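Local atomic coordinates of putative acyl-[acyl-carrier-protein] desaturase DesA2 (Mycobacterium tuberculosis, PDB entry 1ZA0), a protein that may act as a di-iron acyl-ACP desaturase in mycobacterial fatty acid biosynthesis. Residues Q148-V153 against A216-D221. Sequence-based numbering, arbitrary orientation.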
loop_
_atom_site.group_PDB
_atom_site.type_symbol
_atom_site.label_atom_id
_atom_site.label_comp_id
_atom_site.label_asym_id
_atom_site.label_seq_id
_atom_site.Cartn_x
_atom_site.Cartn_y
_atom_site.Cartn_z
ATOM N N GLN A 148 2.936 18.870 -8.825
ATOM C CA GLN A 148 2.062 18.640 -7.672
ATOM C C GLN A 148 0.849 17.751 -8.038
ATOM O O GLN A 148 0.444 16.945 -7.235
ATOM C CB GLN A 148 1.554 19.944 -7.039
ATOM N N VAL A 149 0.324 17.903 -9.247
ATOM C CA VAL A 149 -0.902 17.244 -9.685
ATOM C C VAL A 149 -0.555 15.843 -10.071
ATOM O O VAL A 149 -1.254 14.926 -9.707
ATOM C CB VAL A 149 -1.615 17.995 -10.866
ATOM C CG1 VAL A 149 -2.712 17.157 -11.529
ATOM C CG2 VAL A 149 -2.185 19.304 -10.348
ATOM N N GLU A 150 0.528 15.694 -10.806
ATOM C CA GLU A 150 1.111 14.404 -11.110
ATOM C C GLU A 150 1.366 13.544 -9.860
ATOM O O GLU A 150 1.130 12.340 -9.896
ATOM C CB GLU A 150 2.401 14.573 -11.896
ATOM C CG GLU A 150 2.177 14.688 -13.395
ATOM C CD GLU A 150 3.435 15.123 -14.187
ATOM O OE1 GLU A 150 4.469 15.449 -13.586
ATOM O OE2 GLU A 150 3.358 15.148 -15.420
ATOM N N THR A 151 1.737 14.188 -8.772
ATOM C CA THR A 151 2.091 13.533 -7.545
ATOM C C THR A 151 0.800 13.038 -6.859
ATOM O O THR A 151 0.784 11.914 -6.304
ATOM C CB THR A 151 2.891 14.508 -6.612
ATOM O OG1 THR A 151 4.207 14.762 -7.154
ATOM C CG2 THR A 151 3.200 13.897 -5.279
ATOM N N LEU A 152 -0.254 13.887 -6.855
ATOM C CA LEU A 152 -1.489 13.520 -6.188
ATOM C C LEU A 152 -2.151 12.402 -6.955
ATOM O O LEU A 152 -2.725 11.515 -6.346
ATOM C CB LEU A 152 -2.438 14.715 -5.984
ATOM C CG LEU A 152 -1.946 15.842 -5.085
ATOM C CD1 LEU A 152 -2.876 17.157 -5.221
ATOM C CD2 LEU A 152 -1.859 15.378 -3.636
ATOM N N VAL A 153 -2.073 12.439 -8.285
ATOM C CA VAL A 153 -2.658 11.425 -9.132
ATOM C C VAL A 153 -1.921 10.068 -8.896
ATOM O O VAL A 153 -2.561 9.070 -8.725
ATOM C CB VAL A 153 -2.569 11.819 -10.595
ATOM C CG1 VAL A 153 -2.881 10.633 -11.530
ATOM C CG2 VAL A 153 -3.554 13.051 -10.866
ATOM N N ALA A 216 -3.919 10.182 -17.507
ATOM C CA ALA A 216 -3.567 9.413 -18.709
ATOM C C ALA A 216 -2.158 8.858 -18.647
ATOM O O ALA A 216 -1.939 7.681 -18.922
ATOM C CB ALA A 216 -3.744 10.280 -19.989
ATOM N N ALA A 217 -1.217 9.680 -18.224
ATOM C CA ALA A 217 0.204 9.276 -18.214
ATOM C C ALA A 217 0.494 8.184 -17.154
ATOM O O ALA A 217 1.220 7.229 -17.431
ATOM C CB ALA A 217 1.085 10.496 -17.994
ATOM N N ARG A 218 -0.076 8.323 -15.946
ATOM C CA ARG A 218 0.002 7.286 -14.915
ATOM C C ARG A 218 -0.677 5.996 -15.341
ATOM O O ARG A 218 -0.097 4.930 -15.192
ATOM C CB ARG A 218 -0.557 7.793 -13.598
ATOM C CG ARG A 218 0.369 8.750 -12.898
ATOM C CD ARG A 218 1.919 8.299 -12.793
ATOM N NE ARG A 218 2.766 9.457 -13.109
ATOM C CZ ARG A 218 3.241 9.816 -14.327
ATOM N NH1 ARG A 218 3.940 10.931 -14.423
ATOM N NH2 ARG A 218 3.079 9.088 -15.429
ATOM N N ALA A 219 -1.875 6.084 -15.916
ATOM C CA ALA A 219 -2.606 4.914 -16.358
ATOM C C ALA A 219 -1.760 4.109 -17.316
ATOM O O ALA A 219 -1.849 2.880 -17.320
ATOM C CB ALA A 219 -3.895 5.277 -17.010
ATOM N N ALA A 220 -0.960 4.784 -18.149
ATOM C CA ALA A 220 -0.176 4.074 -19.184
ATOM C C ALA A 220 1.097 3.480 -18.565
ATOM O O ALA A 220 1.578 2.464 -19.058
ATOM C CB ALA A 220 0.212 4.995 -20.334
ATOM N N ASP A 221 1.619 4.106 -17.517
ATOM C CA ASP A 221 2.950 3.768 -17.008
ATOM C C ASP A 221 2.981 3.008 -15.683
ATOM O O ASP A 221 4.066 2.570 -15.278
ATOM C CB ASP A 221 3.865 5.021 -16.943
ATOM C CG ASP A 221 3.853 5.716 -15.568
ATOM O OD1 ASP A 221 3.467 5.088 -14.530
ATOM O OD2 ASP A 221 4.265 6.895 -15.425
#
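V153 and R218 carry the hydrophobic part of this contact: V153 CG1 lies 4.0 Å from R218 CG, so the valine methyl meets the aliphatic root of the arginine, and the two side chains cross at a slant. Both CB atoms face the opposing helix, and the CA atoms of this pair are 7.6 Å apart. Setting CG1 anti to the backbone N (chi1 167°) gives V153 the methyl that reaches R218. Beyond CG the arginine bends at chi2 (-47°) and chi3, which carries its guanidinium toward E150. There the charges approach without pairing: E150 OE2 stays 4.4 Å from R218 NH1, well out of the guanidinium plane. Each group has a partner near its own helix. E150 OE1 accepts a hydrogen bond from the backbone N of T147, whereas R218 NH2 is modelled in a salt bridge with D221 OD2, though its 2.5 Å length is short enough to make the exact placement doubtful. Y146 also touches R218, and I215 extends the V153 packing. Only 139 Å² is buried between the start of helix 148-172, which bears the metal ligand E159, and the end of helix 208-221, within the helical fold of the ferritin-like acyl-ACP desaturases.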